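Local atomic coordinates of MutT/nudix family protein (Streptococcus pneumoniae, PDB entry 4HFQ), a protein that probably hydrolyses UDP-linked precursors of peptidoglycan biosynthesis as a Nudix-family UDP-X diphosphatase. Residues R126-F136 with V193-D203. Numbering follows the deposited sequence. Where two conformers were deposited one is given.
Sequences RLLAVFDTNRF and VYQGHRGQYLD. With GOL (glycerol), chain K.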
loop_
_atom_site.group_PDB
_atom_site.type_symbol
_atom_site.label_atom_id
_atom_site.label_comp_id
_atom_site.label_asym_id
_atom_site.label_seq_id
_atom_site.Cartn_x
_atom_site.Cartn_y
_atom_site.Cartn_z
ATOM N N ARG A 126 -5.632 2.123 19.657
ATOM C CA ARG A 126 -5.541 3.181 18.640
ATOM C C ARG A 126 -4.602 2.733 17.539
ATOM O O ARG A 126 -3.857 1.768 17.698
ATOM C CB ARG A 126 -5.062 4.512 19.251
ATOM C CG ARG A 126 -3.645 4.454 19.804
ATOM C CD ARG A 126 -3.199 5.772 20.436
ATOM N NE ARG A 126 -2.925 6.795 19.427
ATOM C CZ ARG A 126 -1.989 7.740 19.541
ATOM N NH1 ARG A 126 -1.195 7.779 20.605
ATOM N NH2 ARG A 126 -1.836 8.625 18.572
ATOM N N LEU A 127 -4.649 3.441 16.420
ATOM C CA LEU A 127 -3.669 3.262 15.359
ATOM C C LEU A 127 -2.547 4.271 15.599
ATOM O O LEU A 127 -2.813 5.483 15.679
ATOM C CB LEU A 127 -4.322 3.482 13.992
ATOM C CG LEU A 127 -3.428 3.416 12.748
ATOM C CD1 LEU A 127 -2.812 2.038 12.604
ATOM C CD2 LEU A 127 -4.270 3.762 11.528
ATOM N N LEU A 128 -1.306 3.795 15.737
ATOM C CA LEU A 128 -0.167 4.686 15.992
ATOM C C LEU A 128 0.495 5.178 14.710
ATOM O O LEU A 128 1.004 6.302 14.661
ATOM C CB LEU A 128 0.879 4.018 16.884
ATOM C CG LEU A 128 0.385 3.591 18.270
ATOM C CD1 LEU A 128 1.427 2.681 18.880
ATOM C CD2 LEU A 128 0.136 4.778 19.186
ATOM N N ALA A 129 0.544 4.324 13.680
ATOM C CA ALA A 129 1.285 4.657 12.469
ATOM C C ALA A 129 0.784 3.847 11.323
ATOM O O ALA A 129 0.353 2.694 11.499
ATOM C CB ALA A 129 2.772 4.371 12.645
ATOM N N VAL A 130 0.913 4.428 10.125
ATOM C CA VAL A 130 0.866 3.631 8.890
ATOM C C VAL A 130 2.170 3.922 8.148
ATOM O O VAL A 130 2.363 5.025 7.633
ATOM C CB VAL A 130 -0.351 3.954 7.991
ATOM C CG1 VAL A 130 -0.365 3.014 6.789
ATOM C CG2 VAL A 130 -1.652 3.809 8.764
ATOM N N PHE A 131 3.087 2.953 8.178
ATOM C CA PHE A 131 4.397 3.086 7.530
ATOM C C PHE A 131 4.398 2.534 6.104
ATOM O O PHE A 131 3.755 1.518 5.808
ATOM C CB PHE A 131 5.476 2.313 8.308
ATOM C CG PHE A 131 5.782 2.847 9.681
ATOM C CD1 PHE A 131 6.316 4.112 9.853
ATOM C CD2 PHE A 131 5.576 2.048 10.796
ATOM C CE1 PHE A 131 6.645 4.577 11.129
ATOM C CE2 PHE A 131 5.898 2.507 12.070
ATOM C CZ PHE A 131 6.430 3.773 12.230
ATOM N N ASP A 132 5.186 3.179 5.255
ATOM C CA ASP A 132 5.475 2.686 3.905
ATOM C C ASP A 132 6.748 1.853 3.980
ATOM O O ASP A 132 7.837 2.405 4.246
ATOM C CB ASP A 132 5.664 3.884 2.965
ATOM C CG ASP A 132 5.981 3.491 1.534
ATOM O OD1 ASP A 132 5.963 2.298 1.172
ATOM O OD2 ASP A 132 6.263 4.436 0.779
ATOM N N THR A 133 6.658 0.550 3.706
ATOM C CA THR A 133 7.889 -0.267 3.755
ATOM C C THR A 133 8.921 0.143 2.725
ATOM O O THR A 133 10.121 -0.082 2.921
ATOM C CB THR A 133 7.632 -1.775 3.642
ATOM O OG1 THR A 133 6.967 -2.051 2.395
ATOM C CG2 THR A 133 6.805 -2.287 4.802
ATOM N N ASN A 134 8.493 0.779 1.642
ATOM C CA ASN A 134 9.481 1.251 0.662
ATOM C C ASN A 134 10.392 2.302 1.254
ATOM O O ASN A 134 11.536 2.434 0.812
ATOM C CB ASN A 134 8.815 1.784 -0.612
ATOM C CG ASN A 134 8.499 0.696 -1.611
ATOM O OD1 ASN A 134 8.441 -0.485 -1.301
ATOM N ND2 ASN A 134 8.245 1.113 -2.854
ATOM N N ARG A 135 9.905 3.033 2.257
ATOM C CA ARG A 135 10.721 4.033 2.957
ATOM C C ARG A 135 11.642 3.417 4.003
ATOM O O ARG A 135 12.833 3.749 4.054
ATOM C CB ARG A 135 9.816 5.091 3.602
ATOM C CG ARG A 135 10.564 6.106 4.474
ATOM C CD ARG A 135 9.634 7.230 4.914
ATOM N NE ARG A 135 9.171 8.032 3.786
ATOM C CZ ARG A 135 9.819 9.082 3.297
ATOM N NH1 ARG A 135 10.964 9.475 3.841
ATOM N NH2 ARG A 135 9.341 9.738 2.252
ATOM N N PHE A 136 11.110 2.517 4.819
ATOM C CA PHE A 136 11.833 2.067 6.020
ATOM C C PHE A 136 12.528 0.731 5.886
ATOM O O PHE A 136 13.473 0.464 6.622
ATOM C CB PHE A 136 10.885 2.001 7.215
ATOM C CG PHE A 136 10.476 3.344 7.719
ATOM C CD1 PHE A 136 11.284 4.037 8.630
ATOM C CD2 PHE A 136 9.293 3.933 7.285
ATOM C CE1 PHE A 136 10.907 5.287 9.090
ATOM C CE2 PHE A 136 8.926 5.185 7.733
ATOM C CZ PHE A 136 9.723 5.866 8.646
ATOM N N VAL A 193 4.965 8.612 19.453
ATOM C CA VAL A 193 3.511 8.700 19.230
ATOM C C VAL A 193 2.746 8.147 20.447
ATOM O O VAL A 193 1.809 8.764 20.954
ATOM C CB VAL A 193 3.070 7.918 17.968
ATOM C CG1 VAL A 193 1.560 8.030 17.777
ATOM C CG2 VAL A 193 3.776 8.424 16.722
ATOM N N TYR A 194 3.196 6.990 20.918
ATOM C CA TYR A 194 2.562 6.315 22.050
ATOM C C TYR A 194 2.518 7.213 23.297
ATOM O O TYR A 194 1.514 7.242 24.004
ATOM C CB TYR A 194 3.297 5.004 22.346
ATOM C CG TYR A 194 2.893 4.370 23.655
ATOM C CD1 TYR A 194 1.676 3.710 23.774
ATOM C CD2 TYR A 194 3.716 4.451 24.776
ATOM C CE1 TYR A 194 1.281 3.149 24.979
ATOM C CE2 TYR A 194 3.339 3.871 25.981
ATOM C CZ TYR A 194 2.122 3.235 26.068
ATOM O OH TYR A 194 1.719 2.658 27.264
ATOM N N GLN A 195 3.621 7.927 23.543
ATOM C CA GLN A 195 3.740 8.811 24.705
ATOM C C GLN A 195 3.081 10.179 24.476
ATOM O O GLN A 195 3.173 11.054 25.343
ATOM C CB GLN A 195 5.216 9.009 25.082
ATOM C CG GLN A 195 5.991 7.735 25.410
ATOM C CD GLN A 195 5.540 7.083 26.702
ATOM O OE1 GLN A 195 4.726 7.633 27.427
ATOM N NE2 GLN A 195 6.065 5.898 26.989
ATOM N N GLY A 196 2.437 10.369 23.323
ATOM C CA GLY A 196 1.700 11.600 23.025
ATOM C C GLY A 196 2.588 12.799 22.742
ATOM O O GLY A 196 2.124 13.942 22.817
ATOM N N HIS A 197 3.847 12.548 22.396
ATOM C CA HIS A 197 4.780 13.625 22.069
ATOM C C HIS A 197 4.621 14.097 20.655
ATOM O O HIS A 197 5.137 15.145 20.271
ATOM C CB HIS A 197 6.212 13.169 22.303
ATOM C CG HIS A 197 6.502 12.735 23.726
ATOM N ND1 HIS A 197 7.650 12.131 24.067
ATOM C CD2 HIS A 197 5.750 12.837 24.900
ATOM C CE1 HIS A 197 7.637 11.849 25.386
ATOM N NE2 HIS A 197 6.482 12.293 25.894
ATOM N N ARG A 198 3.896 13.327 19.850
ATOM C CA ARG A 198 3.554 13.734 18.487
ATOM C C ARG A 198 2.321 12.957 18.099
ATOM O O ARG A 198 1.960 12.011 18.790
ATOM C CB ARG A 198 4.686 13.442 17.516
ATOM C CG ARG A 198 5.119 11.985 17.516
ATOM C CD ARG A 198 5.719 11.613 16.179
ATOM N NE ARG A 198 4.698 11.694 15.139
ATOM C CZ ARG A 198 4.941 11.893 13.852
ATOM N NH1 ARG A 198 6.193 12.029 13.422
ATOM N NH2 ARG A 198 3.935 11.947 12.998
ATOM N N GLY A 199 1.679 13.362 17.011
ATOM C CA GLY A 199 0.484 12.690 16.526
ATOM C C GLY A 199 0.814 11.457 15.705
ATOM O O GLY A 199 1.980 11.117 15.453
ATOM N N GLN A 200 -0.251 10.789 15.296
ATOM C CA GLN A 200 -0.183 9.628 14.425
ATOM C C GLN A 200 0.796 9.818 13.260
ATOM O O GLN A 200 0.772 10.850 12.582
ATOM C CB GLN A 200 -1.582 9.395 13.872
ATOM C CG GLN A 200 -1.664 8.147 13.012
ATOM C CD GLN A 200 -3.097 7.806 12.728
ATOM O OE1 GLN A 200 -3.704 6.980 13.425
ATOM N NE2 GLN A 200 -3.667 8.467 11.731
ATOM N N TYR A 201 1.634 8.808 13.019
ATOM C CA TYR A 201 2.588 8.850 11.913
ATOM C C TYR A 201 1.961 8.294 10.632
ATOM O O TYR A 201 1.444 7.195 10.650
ATOM C CB TYR A 201 3.855 8.049 12.258
ATOM C CG TYR A 201 4.894 8.154 11.171
ATOM C CD1 TYR A 201 4.803 7.355 10.026
ATOM C CD2 TYR A 201 5.942 9.081 11.253
ATOM C CE1 TYR A 201 5.722 7.477 8.996
ATOM C CE2 TYR A 201 6.873 9.197 10.228
ATOM C CZ TYR A 201 6.753 8.400 9.110
ATOM O OH TYR A 201 7.669 8.539 8.089
ATOM N N LEU A 202 2.020 9.053 9.547
ATOM C CA LEU A 202 1.529 8.600 8.252
ATOM C C LEU A 202 2.536 8.888 7.157
ATOM O O LEU A 202 2.927 10.038 6.953
ATOM C CB LEU A 202 0.247 9.329 7.857
ATOM C CG LEU A 202 -0.964 9.239 8.776
ATOM C CD1 LEU A 202 -1.995 10.204 8.215
ATOM C CD2 LEU A 202 -1.507 7.818 8.846
ATOM N N ASP A 203 2.946 7.862 6.425
ATOM C CA ASP A 203 3.722 8.106 5.207
ATOM C C ASP A 203 2.834 8.516 4.038
ATOM O O ASP A 203 1.700 8.076 3.939
ATOM C CB ASP A 203 4.556 6.879 4.846
ATOM C CG ASP A 203 5.824 6.769 5.670
ATOM O OD1 ASP A 203 6.504 7.807 5.883
ATOM O OD2 ASP A 203 6.161 5.641 6.074
HETATM C C1 GOL K . 6.572 10.048 3.841
HETATM O O1 GOL K . 6.513 10.668 5.129
HETATM C C2 GOL K . 5.519 10.566 2.857
HETATM O O2 GOL K . 5.003 11.849 3.229
HETATM C C3 GOL K . 6.171 10.688 1.485
HETATM O O3 GOL K . 6.542 9.387 1.009
HETATM O O HOH W 1 -0.278 10.707 19.636
HETATM O O HOH W 2 -0.973 6.419 23.024
#
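Tyr201 lays one face of its ring over the CD1-CE1 side of Phe131, with Phe131 CE1 3.5 Å from Tyr201 CD1. The two ring planes are 42° apart, so the pair is oblique. CG of Tyr201 lies anti to its backbone N (chi1 -176°), which sends the ring along the sheet toward Phe136. Phe136 meets the phenol end with its ring edge, and its CZ is 3.4 Å from Tyr201 OH. Helix 184-194 borders this aromatic cluster, with Gln186 touching both phenylalanines and Leu189 touching Tyr201.

Tyr201 OH also donates to Asp203 OD1 at 2.6 Å, on the syn side but tilted out of the carboxylate plane. The same oxygen forms a salt bridge with Arg135 NE. Asp203 OD2 uses its anti lone pair to accept from Asp132 N, 2.8 Å away and nearly straight at 174°. A glycerol, probably from the crystallisation liquor, accepts from Arg135 NH2 and donates weakly to Asp203 OD1; it also bonds Glu108 of the second subunit.

In this Nudix domain the C-terminal strand 201-202 pairs in parallel with strand 120-132 of the mixed sheet. Tyr201 N donates to Leu128 O, Val130 N to Tyr201 O, and Asp203 N to Val130 O. The Asp203 backbone is also hydrogen-bonded to the second subunit. On the sheet face away from Tyr201, Leu202 CD2 packs 4.0 Å from Val130 CG2. Leu128 and Ala129 form a classic beta bulge opposite Val147.

At the bulge, Leu128 CD2 lies 3.8 Å from Val193 CG1 and also sits over one face of the Arg126 guanidinium, toward its rim. Arg126 NH1 donates to Val193 O from above the carbonyl plane. Gly196 N, part of a Schellman motif, reaches that oxygen from the opposite face. Two waters join the guanidinium to the backbone oxygens of Val193, Tyr194 and Arg198.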